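Local atomic coordinates of acyl-coenzyme A oxidase 3 (Yarrowia lipolytica, PDB entry 5YS9), a protein that catalyses the FAD-dependent oxidation of acyl-CoA to trans-2-enoyl-CoA, with oxygen reduced to hydrogen peroxide, in peroxisomal fatty acid beta-oxidation. Residues V114-L122 / M254-G262; A513-R524 / G599-L607. All coordinates share one frame; numbering follows the deposited sequence.

Contact 1 of 2, residues V114-L122 / M254-G262. With FAD (flavin-adenine dinucleotide), chain C.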
loop_
_atom_site.group_PDB
_atom_site.type_symbol
_atom_site.label_atom_id
_atom_site.label_comp_id
_atom_site.label_asym_id
_atom_site.label_seq_id
_atom_site.Cartn_x
_atom_site.Cartn_y
_atom_site.Cartn_z
ATOM N N VAL A 114 -8.620 -13.116 10.012
ATOM C CA VAL A 114 -9.719 -12.137 10.096
ATOM C C VAL A 114 -9.725 -11.164 11.269
ATOM O O VAL A 114 -10.406 -10.147 11.217
ATOM C CB VAL A 114 -11.050 -12.846 10.070
ATOM C CG1 VAL A 114 -11.271 -13.408 8.679
ATOM C CG2 VAL A 114 -11.130 -13.951 11.122
ATOM N N ASP A 115 -8.935 -11.411 12.304
ATOM C CA ASP A 115 -8.830 -10.445 13.417
ATOM C C ASP A 115 -7.362 -10.286 13.830
ATOM O O ASP A 115 -6.841 -11.015 14.635
ATOM C CB ASP A 115 -9.749 -10.914 14.574
ATOM C CG ASP A 115 -9.887 -9.885 15.658
ATOM O OD1 ASP A 115 -9.153 -8.890 15.550
ATOM O OD2 ASP A 115 -10.692 -10.085 16.613
ATOM N N MET A 116 -6.675 -9.342 13.231
ATOM C CA MET A 116 -5.278 -9.144 13.581
ATOM C C MET A 116 -5.102 -8.317 14.863
ATOM O O MET A 116 -4.021 -8.222 15.356
ATOM C CB MET A 116 -4.553 -8.497 12.432
ATOM C CG MET A 116 -4.641 -9.280 11.131
ATOM S SD MET A 116 -3.594 -8.662 9.781
ATOM C CE MET A 116 -4.857 -8.615 8.509
ATOM N N GLY A 117 -6.164 -7.711 15.391
ATOM C CA GLY A 117 -6.083 -6.939 16.599
ATOM C C GLY A 117 -6.126 -7.809 17.832
ATOM O O GLY A 117 -5.252 -7.733 18.680
ATOM N N THR A 118 -7.149 -8.638 17.944
ATOM C CA THR A 118 -7.342 -9.425 19.159
ATOM C C THR A 118 -6.151 -10.340 19.432
ATOM O O THR A 118 -5.603 -10.385 20.529
ATOM C CB THR A 118 -8.639 -10.225 19.072
ATOM O OG1 THR A 118 -9.755 -9.329 19.152
ATOM C CG2 THR A 118 -8.736 -11.220 20.237
ATOM N N ARG A 119 -5.740 -11.058 18.405
ATOM C CA ARG A 119 -4.547 -11.905 18.461
ATOM C C ARG A 119 -3.351 -11.203 19.125
ATOM O O ARG A 119 -2.675 -11.803 19.941
ATOM C CB ARG A 119 -4.194 -12.323 17.029
ATOM C CG ARG A 119 -2.930 -13.105 16.913
ATOM C CD ARG A 119 -2.459 -13.296 15.497
ATOM N NE ARG A 119 -1.264 -14.125 15.620
ATOM C CZ ARG A 119 -0.442 -14.488 14.641
ATOM N NH1 ARG A 119 -0.682 -14.121 13.402
ATOM N NH2 ARG A 119 0.653 -15.222 14.926
ATOM N N ILE A 120 -3.095 -9.937 18.791
ATOM C CA ILE A 120 -1.922 -9.245 19.316
ATOM C C ILE A 120 -2.199 -8.727 20.690
ATOM O O ILE A 120 -1.314 -8.763 21.545
ATOM C CB ILE A 120 -1.439 -8.065 18.431
ATOM C CG1 ILE A 120 -1.217 -8.531 17.005
ATOM C CG2 ILE A 120 -0.124 -7.501 18.950
ATOM C CD1 ILE A 120 -0.281 -9.724 16.920
ATOM N N ARG A 121 -3.412 -8.288 20.950
ATOM C CA ARG A 121 -3.713 -7.786 22.268
ATOM C C ARG A 121 -3.535 -8.866 23.306
ATOM O O ARG A 121 -3.079 -8.613 24.401
ATOM C CB ARG A 121 -5.091 -7.152 22.356
ATOM C CG ARG A 121 -5.063 -5.942 23.260
ATOM C CD ARG A 121 -6.436 -5.453 23.609
ATOM N NE ARG A 121 -6.473 -4.958 24.966
ATOM C CZ ARG A 121 -7.368 -4.098 25.402
ATOM N NH1 ARG A 121 -8.279 -3.642 24.583
ATOM N NH2 ARG A 121 -7.340 -3.704 26.648
ATOM N N LEU A 122 -3.910 -10.078 22.961
ATOM C CA LEU A 122 -3.549 -11.222 23.786
ATOM C C LEU A 122 -2.061 -11.532 23.688
ATOM O O LEU A 122 -1.373 -11.713 24.707
ATOM C CB LEU A 122 -4.329 -12.452 23.351
ATOM C CG LEU A 122 -4.295 -13.579 24.360
ATOM C CD1 LEU A 122 -4.624 -13.038 25.745
ATOM C CD2 LEU A 122 -5.259 -14.674 23.916
ATOM N N MET A 254 -2.775 3.520 12.258
ATOM C CA MET A 254 -3.198 3.169 10.920
ATOM C C MET A 254 -4.176 1.951 10.922
ATOM O O MET A 254 -5.161 1.930 10.140
ATOM C CB MET A 254 -1.992 2.849 10.076
ATOM C CG MET A 254 -2.314 2.241 8.722
ATOM S SD MET A 254 -0.842 2.495 7.736
ATOM C CE MET A 254 -1.324 1.810 6.126
ATOM N N GLY A 255 -3.897 0.993 11.790
ATOM C CA GLY A 255 -4.591 -0.263 11.854
ATOM C C GLY A 255 -4.516 -0.843 13.241
ATOM O O GLY A 255 -3.947 -0.246 14.129
ATOM N N ARG A 256 -5.135 -1.996 13.430
ATOM C CA ARG A 256 -5.005 -2.758 14.661
ATOM C C ARG A 256 -5.392 -1.958 15.881
ATOM O O ARG A 256 -4.716 -1.961 16.882
ATOM C CB ARG A 256 -3.603 -3.338 14.800
ATOM C CG ARG A 256 -3.367 -4.546 13.916
ATOM C CD ARG A 256 -2.080 -5.265 14.244
ATOM N NE ARG A 256 -1.449 -5.821 13.059
ATOM C CZ ARG A 256 -1.182 -7.104 12.874
ATOM N NH1 ARG A 256 -1.480 -7.988 13.795
ATOM N NH2 ARG A 256 -0.601 -7.501 11.763
ATOM N N ASP A 257 -6.501 -1.258 15.762
ATOM C CA ASP A 257 -6.975 -0.396 16.810
ATOM C C ASP A 257 -7.448 -1.135 18.054
ATOM O O ASP A 257 -7.591 -0.531 19.086
ATOM C CB ASP A 257 -8.022 0.577 16.291
ATOM C CG ASP A 257 -7.424 1.895 15.847
ATOM O OD1 ASP A 257 -6.479 2.383 16.468
ATOM O OD2 ASP A 257 -7.901 2.453 14.867
ATOM N N ALA A 258 -7.719 -2.428 17.947
ATOM C CA ALA A 258 -8.140 -3.190 19.119
ATOM C C ALA A 258 -7.049 -3.244 20.173
ATOM O O ALA A 258 -7.351 -3.516 21.345
ATOM C CB ALA A 258 -8.502 -4.606 18.735
ATOM N N ILE A 259 -5.793 -3.081 19.771
ATOM C CA ILE A 259 -4.656 -3.127 20.686
ATOM C C ILE A 259 -4.418 -1.790 21.354
ATOM O O ILE A 259 -4.352 -0.774 20.701
ATOM C CB ILE A 259 -3.347 -3.485 19.968
ATOM C CG1 ILE A 259 -3.490 -4.758 19.165
ATOM C CG2 ILE A 259 -2.202 -3.617 20.956
ATOM C CD1 ILE A 259 -2.497 -4.836 18.035
ATOM N N ASP A 260 -4.254 -1.819 22.664
ATOM C CA ASP A 260 -4.098 -0.601 23.478
ATOM C C ASP A 260 -2.633 -0.215 23.729
ATOM O O ASP A 260 -2.130 -0.289 24.843
ATOM C CB ASP A 260 -4.872 -0.731 24.816
ATOM C CG ASP A 260 -4.380 -1.882 25.687
ATOM O OD1 ASP A 260 -4.117 -2.967 25.139
ATOM O OD2 ASP A 260 -4.315 -1.729 26.917
ATOM N N ASN A 261 -1.970 0.228 22.674
ATOM C CA ASN A 261 -0.573 0.545 22.731
ATOM C C ASN A 261 -0.444 1.804 23.563
ATOM O O ASN A 261 -1.119 2.809 23.319
ATOM C CB ASN A 261 0.013 0.800 21.358
ATOM C CG ASN A 261 0.012 -0.418 20.501
ATOM O OD1 ASN A 261 0.966 -1.221 20.526
ATOM N ND2 ASN A 261 -1.043 -0.564 19.682
ATOM N N GLY A 262 0.427 1.743 24.552
ATOM C CA GLY A 262 0.570 2.834 25.429
ATOM C C GLY A 262 2.018 3.209 25.531
ATOM O O GLY A 262 2.879 2.406 25.176
HETATM P PA FAD C . 13.900 2.806 13.781
HETATM O O1A FAD C . 14.360 4.098 14.337
HETATM O O2A FAD C . 14.611 1.550 14.111
HETATM O O5B FAD C . 13.980 2.964 12.211
HETATM C C5B FAD C . 13.247 3.989 11.562
HETATM C C4B FAD C . 13.547 4.014 10.077
HETATM O O4B FAD C . 14.937 4.243 9.877
HETATM C C3B FAD C . 13.228 2.685 9.447
HETATM O O3B FAD C . 12.664 2.893 8.168
HETATM C C2B FAD C . 14.560 2.033 9.239
HETATM O O2B FAD C . 14.541 1.318 8.018
HETATM C C1B FAD C . 15.538 3.177 9.168
HETATM N N9A FAD C . 16.799 2.714 9.778
HETATM C C8A FAD C . 17.024 2.449 11.070
HETATM N N7A FAD C . 18.283 2.018 11.253
HETATM C C5A FAD C . 18.880 1.999 10.064
HETATM C C6A FAD C . 20.210 1.647 9.546
HETATM N N6A FAD C . 21.185 1.218 10.364
HETATM N N1A FAD C . 20.414 1.768 8.226
HETATM C C2A FAD C . 19.454 2.192 7.399
HETATM N N3A FAD C . 18.232 2.526 7.799
HETATM C C4A FAD C . 17.896 2.454 9.092
HETATM N N1 FAD C . 7.643 -2.672 20.729
HETATM C C2 FAD C . 7.622 -3.337 21.893
HETATM O O2 FAD C . 8.666 -3.472 22.525
HETATM N N3 FAD C . 6.525 -3.872 22.406
HETATM C C4 FAD C . 5.363 -3.782 21.798
HETATM O O4 FAD C . 4.366 -4.281 22.304
HETATM C C4X FAD C . 5.290 -3.070 20.523
HETATM N N5 FAD C . 4.142 -2.944 19.871
HETATM C C5X FAD C . 4.104 -2.277 18.716
HETATM C C6 FAD C . 2.893 -2.165 18.082
HETATM C C7 FAD C . 2.799 -1.489 16.897
HETATM C C7M FAD C . 1.460 -1.399 16.229
HETATM C C8 FAD C . 4.010 -0.884 16.303
HETATM C C8M FAD C . 3.935 -0.147 15.002
HETATM C C9 FAD C . 5.232 -1.003 16.932
HETATM C C9A FAD C . 5.324 -1.678 18.126
HETATM N N10 FAD C . 6.550 -1.815 18.788
HETATM C C10 FAD C . 6.538 -2.499 20.006
HETATM C "C1'" FAD C . 7.780 -1.217 18.271
HETATM C "C2'" FAD C . 8.423 -1.909 17.083
HETATM O "O2'" FAD C . 9.007 -3.116 17.543
HETATM C "C3'" FAD C . 9.488 -0.978 16.505
HETATM O "O3'" FAD C . 8.795 0.131 15.964
HETATM C "C4'" FAD C . 10.404 -1.515 15.405
HETATM O "O4'" FAD C . 11.024 -2.745 15.756
HETATM C "C5'" FAD C . 11.546 -0.559 15.154
HETATM O "O5'" FAD C . 11.049 0.654 14.637
HETATM P P FAD C . 11.532 2.059 15.179
HETATM O O1P FAD C . 10.315 2.869 15.399
HETATM O O2P FAD C . 12.499 1.834 16.280
HETATM O O3P FAD C . 12.312 2.660 13.938
#
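Arg121 and Asp260 join helix 116-136 of the N-terminal helical domain to the loop before strand 262-272 of the beta-rich middle domain, as in the acyl-CoA dehydrogenase fold, and illustrate how charge and directed bonding can be divided among partners. Asp260 OD1 lies 3.1 Å from Arg121 NE, but over a face of the guanidinium, so this salt bridge is one of charges, with no N-H aimed at the oxygen. A chi1 of 61° turns Asp260 there, setting CG between the backbone N and the carbonyl carbon. The directed bonds lie elsewhere: Ser207 OG hydrogen-bonds both Arg121 NH2 and Asp260 OD2, and His206 N also serves that carboxylate oxygen. Arg121 NH1 reaches Ala258 O weakly, at 3.4 Å, and also bonds Tyr676 OH of the second subunit.

At the start of the helix Asp115 is the N-cap. Its OD1 takes a straight bond from Thr118 N (3.1 Å), arriving 54° out of the carboxylate plane, and a weak one from Gly117 N. OD2 accepts a hydrogen bond from Thr118 OG1 (2.8 Å) and pairs in a salt bridge with Arg88 NH2 of helix 78-92. Arg256 NH1 bonds Met116 O weakly (3.0 Å), with Met116 CB over one guanidinium face. Between these polar ends, Ala258 CB rests 4.0 Å from Gly117 CA, and Ile259 CD1 touches Ile120 CB at 3.4 Å.

The loop continues into Asn261, part of the FAD pocket. The buried Arg121-Asp260 pair is probably held as much by Ser207 and His206, and by Tyr676 of the second subunit, as by direct bonds.

Contact 2 of 2, residues A513-R524 / G599-L607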
loop_
_atom_site.group_PDB
_atom_site.type_symbol
_atom_site.label_atom_id
_atom_site.label_comp_id
_atom_site.label_asym_id
_atom_site.label_seq_id
_atom_site.Cartn_x
_atom_site.Cartn_y
_atom_site.Cartn_z
ATOM N N ALA A 513 19.918 -21.009 -12.542
ATOM C CA ALA A 513 19.905 -19.608 -12.945
ATOM C C ALA A 513 19.751 -18.622 -11.749
ATOM O O ALA A 513 20.341 -17.559 -11.763
ATOM C CB ALA A 513 18.808 -19.385 -13.983
ATOM N N TRP A 514 18.965 -18.993 -10.732
ATOM C CA TRP A 514 18.876 -18.210 -9.476
ATOM C C TRP A 514 20.133 -18.339 -8.597
ATOM O O TRP A 514 20.514 -17.380 -7.890
ATOM C CB TRP A 514 17.583 -18.546 -8.681
ATOM C CG TRP A 514 16.445 -17.843 -9.271
ATOM C CD1 TRP A 514 15.462 -18.371 -10.058
ATOM C CD2 TRP A 514 16.211 -16.430 -9.217
ATOM N NE1 TRP A 514 14.621 -17.360 -10.493
ATOM C CE2 TRP A 514 15.055 -16.165 -9.991
ATOM C CE3 TRP A 514 16.875 -15.354 -8.593
ATOM C CZ2 TRP A 514 14.529 -14.866 -10.142
ATOM C CZ3 TRP A 514 16.349 -14.071 -8.723
ATOM C CH2 TRP A 514 15.187 -13.834 -9.512
ATOM N N GLU A 515 20.761 -19.516 -8.625
ATOM C CA GLU A 515 22.064 -19.703 -7.983
ATOM C C GLU A 515 23.112 -18.848 -8.663
ATOM O O GLU A 515 23.940 -18.218 -7.975
ATOM C CB GLU A 515 22.469 -21.193 -7.925
ATOM C CG GLU A 515 21.557 -22.036 -7.026
ATOM C CD GLU A 515 21.988 -23.502 -6.907
ATOM O OE1 GLU A 515 22.876 -23.961 -7.671
ATOM O OE2 GLU A 515 21.450 -24.218 -6.032
ATOM N N LYS A 516 23.060 -18.748 -9.993
ATOM C CA LYS A 516 24.035 -17.926 -10.655
ATOM C C LYS A 516 23.952 -16.455 -10.243
ATOM O O LYS A 516 24.935 -15.859 -9.888
ATOM C CB LYS A 516 23.949 -18.000 -12.185
ATOM C CG LYS A 516 25.306 -17.620 -12.795
ATOM C CD LYS A 516 25.243 -17.038 -14.179
ATOM C CE LYS A 516 26.605 -16.532 -14.640
ATOM N NZ LYS A 516 27.491 -17.595 -15.179
ATOM N N VAL A 517 22.783 -15.860 -10.360
ATOM C CA VAL A 517 22.656 -14.426 -10.126
ATOM C C VAL A 517 22.879 -14.059 -8.629
ATOM O O VAL A 517 23.439 -13.017 -8.353
ATOM C CB VAL A 517 21.323 -13.854 -10.707
ATOM C CG1 VAL A 517 21.263 -14.113 -12.216
ATOM C CG2 VAL A 517 20.091 -14.435 -10.008
ATOM N N ALA A 518 22.474 -14.931 -7.697
ATOM C CA ALA A 518 22.762 -14.753 -6.268
ATOM C C ALA A 518 24.244 -14.781 -6.008
ATOM O O ALA A 518 24.799 -13.848 -5.428
ATOM C CB ALA A 518 22.091 -15.843 -5.438
ATOM N N ASN A 519 24.889 -15.846 -6.477
ATOM C CA ASN A 519 26.336 -15.971 -6.344
ATOM C C ASN A 519 27.087 -14.809 -7.001
ATOM O O ASN A 519 27.994 -14.214 -6.408
ATOM C CB ASN A 519 26.795 -17.312 -6.888
ATOM C CG ASN A 519 28.294 -17.449 -6.847
ATOM O OD1 ASN A 519 28.916 -17.309 -7.883
ATOM N ND2 ASN A 519 28.891 -17.620 -5.648
ATOM N N GLY A 520 26.662 -14.432 -8.196
ATOM C CA GLY A 520 27.274 -13.330 -8.917
ATOM C C GLY A 520 27.288 -12.088 -8.094
ATOM O O GLY A 520 28.326 -11.517 -7.846
ATOM N N ALA A 521 26.125 -11.703 -7.618
ATOM C CA ALA A 521 25.991 -10.466 -6.895
ATOM C C ALA A 521 26.824 -10.492 -5.608
ATOM O O ALA A 521 27.511 -9.519 -5.296
ATOM C CB ALA A 521 24.524 -10.221 -6.587
ATOM N N ILE A 522 26.783 -11.610 -4.891
ATOM C CA ILE A 522 27.527 -11.747 -3.623
ATOM C C ILE A 522 29.059 -11.803 -3.800
ATOM O O ILE A 522 29.800 -11.156 -3.045
ATOM C CB ILE A 522 27.065 -12.999 -2.843
ATOM C CG1 ILE A 522 25.624 -12.809 -2.402
ATOM C CG2 ILE A 522 27.982 -13.288 -1.629
ATOM C CD1 ILE A 522 24.930 -14.074 -1.960
ATOM N N GLN A 523 29.538 -12.587 -4.765
ATOM C CA GLN A 523 30.994 -12.612 -5.037
ATOM C C GLN A 523 31.516 -11.218 -5.445
ATOM O O GLN A 523 32.586 -10.801 -4.962
ATOM C CB GLN A 523 31.375 -13.648 -6.100
ATOM C CG GLN A 523 30.996 -15.117 -5.808
ATOM C CD GLN A 523 31.759 -15.778 -4.683
ATOM O OE1 GLN A 523 32.747 -15.247 -4.208
ATOM N NE2 GLN A 523 31.295 -16.953 -4.253
ATOM N N ARG A 524 30.778 -10.487 -6.283
ATOM C CA ARG A 524 31.268 -9.159 -6.746
ATOM C C ARG A 524 31.256 -8.158 -5.590
ATOM O O ARG A 524 32.224 -7.412 -5.383
ATOM C CB ARG A 524 30.496 -8.633 -7.973
ATOM C CG ARG A 524 31.091 -9.148 -9.299
ATOM C CD ARG A 524 30.204 -8.962 -10.536
ATOM N NE ARG A 524 29.018 -8.158 -10.222
ATOM C CZ ARG A 524 27.753 -8.594 -10.164
ATOM N NH1 ARG A 524 27.410 -9.840 -10.474
ATOM N NH2 ARG A 524 26.804 -7.740 -9.806
ATOM N N GLY A 599 17.286 -8.045 -15.867
ATOM C CA GLY A 599 18.596 -7.440 -15.895
ATOM C C GLY A 599 19.645 -8.252 -15.178
ATOM O O GLY A 599 20.784 -8.288 -15.590
ATOM N N LEU A 600 19.266 -8.891 -14.090
ATOM C CA LEU A 600 20.199 -9.679 -13.332
ATOM C C LEU A 600 20.750 -10.779 -14.204
ATOM O O LEU A 600 21.934 -11.038 -14.211
ATOM C CB LEU A 600 19.444 -10.340 -12.192
ATOM C CG LEU A 600 19.516 -9.812 -10.768
ATOM C CD1 LEU A 600 19.700 -8.315 -10.704
ATOM C CD2 LEU A 600 18.288 -10.244 -9.999
ATOM N N PHE A 601 19.861 -11.432 -14.930
ATOM C CA PHE A 601 20.202 -12.514 -15.844
ATOM C C PHE A 601 21.005 -12.123 -17.076
ATOM O O PHE A 601 21.856 -12.866 -17.520
ATOM C CB PHE A 601 18.966 -13.333 -16.160
ATOM C CG PHE A 601 18.268 -13.813 -14.935
ATOM C CD1 PHE A 601 17.369 -13.005 -14.280
ATOM C CD2 PHE A 601 18.556 -15.041 -14.408
ATOM C CE1 PHE A 601 16.740 -13.433 -13.140
ATOM C CE2 PHE A 601 17.933 -15.477 -13.265
ATOM C CZ PHE A 601 17.027 -14.672 -12.630
ATOM N N LEU A 602 20.700 -10.961 -17.627
ATOM C CA LEU A 602 21.486 -10.383 -18.714
ATOM C C LEU A 602 22.915 -10.042 -18.263
ATOM O O LEU A 602 23.895 -10.421 -18.885
ATOM C CB LEU A 602 20.792 -9.133 -19.285
ATOM C CG LEU A 602 20.069 -9.249 -20.656
ATOM C CD1 LEU A 602 19.597 -10.655 -21.016
ATOM C CD2 LEU A 602 18.919 -8.228 -20.775
ATOM N N ARG A 603 23.018 -9.333 -17.162
ATOM C CA ARG A 603 24.293 -8.876 -16.667
ATOM C C ARG A 603 25.272 -10.007 -16.311
ATOM O O ARG A 603 26.462 -9.848 -16.539
ATOM C CB ARG A 603 24.044 -7.978 -15.467
ATOM C CG ARG A 603 25.254 -7.265 -14.934
ATOM C CD ARG A 603 25.844 -7.955 -13.715
ATOM N NE ARG A 603 26.343 -6.938 -12.796
ATOM C CZ ARG A 603 27.550 -6.383 -12.831
ATOM N NH1 ARG A 603 27.858 -5.474 -11.915
ATOM N NH2 ARG A 603 28.461 -6.736 -13.732
ATOM N N GLU A 604 24.787 -11.123 -15.754
ATOM C CA GLU A 604 25.656 -12.272 -15.463
ATOM C C GLU A 604 25.922 -13.121 -16.688
ATOM O O GLU A 604 26.784 -13.974 -16.654
ATOM C CB GLU A 604 25.075 -13.176 -14.363
ATOM C CG GLU A 604 24.882 -12.506 -13.021
ATOM C CD GLU A 604 26.176 -12.065 -12.376
ATOM O OE1 GLU A 604 27.024 -12.913 -12.044
ATOM O OE2 GLU A 604 26.344 -10.853 -12.193
ATOM N N GLY A 605 25.144 -12.940 -17.742
ATOM C CA GLY A 605 25.396 -13.620 -19.004
ATOM C C GLY A 605 24.802 -15.007 -19.074
ATOM O O GLY A 605 25.131 -15.756 -19.978
ATOM N N PHE A 606 23.900 -15.340 -18.150
ATOM C CA PHE A 606 23.161 -16.596 -18.216
ATOM C C PHE A 606 22.153 -16.639 -19.384
ATOM O O PHE A 606 21.942 -17.687 -20.000
ATOM C CB PHE A 606 22.412 -16.832 -16.917
ATOM C CG PHE A 606 21.929 -18.252 -16.740
ATOM C CD1 PHE A 606 22.781 -19.239 -16.271
ATOM C CD2 PHE A 606 20.624 -18.605 -17.055
ATOM C CE1 PHE A 606 22.336 -20.531 -16.097
ATOM C CE2 PHE A 606 20.177 -19.904 -16.892
ATOM C CZ PHE A 606 21.026 -20.869 -16.415
ATOM N N LEU A 607 21.533 -15.502 -19.652
ATOM C CA LEU A 607 20.582 -15.337 -20.740
ATOM C C LEU A 607 21.074 -14.224 -21.677
ATOM O O LEU A 607 21.827 -13.349 -21.280
ATOM C CB LEU A 607 19.222 -14.919 -20.175
ATOM C CG LEU A 607 18.435 -15.822 -19.208
ATOM C CD1 LEU A 607 17.016 -15.291 -19.013
ATOM C CD2 LEU A 607 18.362 -17.269 -19.655
#
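Phe601, with CG beside its backbone N and anti to the carbonyl carbon (chi1 -53°), turns its ring toward the side chains of helix 507-534, where Trp514, rotated about its own first torsion in the same sense, offers the face of its indole. The result is a T-shaped pair: the edge of Phe601 meets the six-membered ring of Trp514 with centroids 4.9 Å apart and planes at 88°. Val517 CG1 stands over the phenyl face in a CH-pi contact, 3.9 Å from the centroid of Phe601.

Further along, Glu604 is a knob set among Lys516, Val517, Gly520 and Arg524, and the missing side chain of Gly520 lets Glu604 OE1 approach its CA to 3.2 Å. The carboxylate pairs in charge with Arg524, although their modelled positions are not certain. Arg603 NE lies over a face of the Arg524 guanidinium; these are like charges close together, and Asp613 of the second subunit, in a salt bridge with Arg603 NH1, probably offsets part of this. Lys516 passes its aliphatic chain across Glu604, and its NZ hydrogen-bonds Ala497 O and Leu494 O.

Gly605 ends the helix in a Schellman motif, after which Phe606 lays its ring face against Ala513, Phe606 CE2 being 3.3 Å from Ala513 CB. The segments cross at 73°, axes 9.6 Å apart, within the C-terminal acyl-CoA oxidase helical region, remote from Asn261 and the flavin site of contact 1. Around them, helix 547-573 supplies Ile556 to Val517 and Leu600, helix 579-596 packs Ile594 on Trp514 and Phe601, and Phe606 is tied by backbone bonding to Leu499.

Overall arrangement
Read from the N terminus, the chain first enters contact 1 through helix 116-136 and returns to it 131 residues later, after building most of the strands of the middle domain; this closure ties the N-terminal helical region to the beta domain near the flavin. Only later does contact 2 open, on helix 507-534, and it closes across 74 residues that are mostly helical, within the C-terminal helical region. The two loops thus follow in series, neither nested nor crossed. Their centres lie about 42 Å apart, on opposite sides of the chain's centre, and their nearest atoms are about 27 Å apart, yet both reach the second subunit.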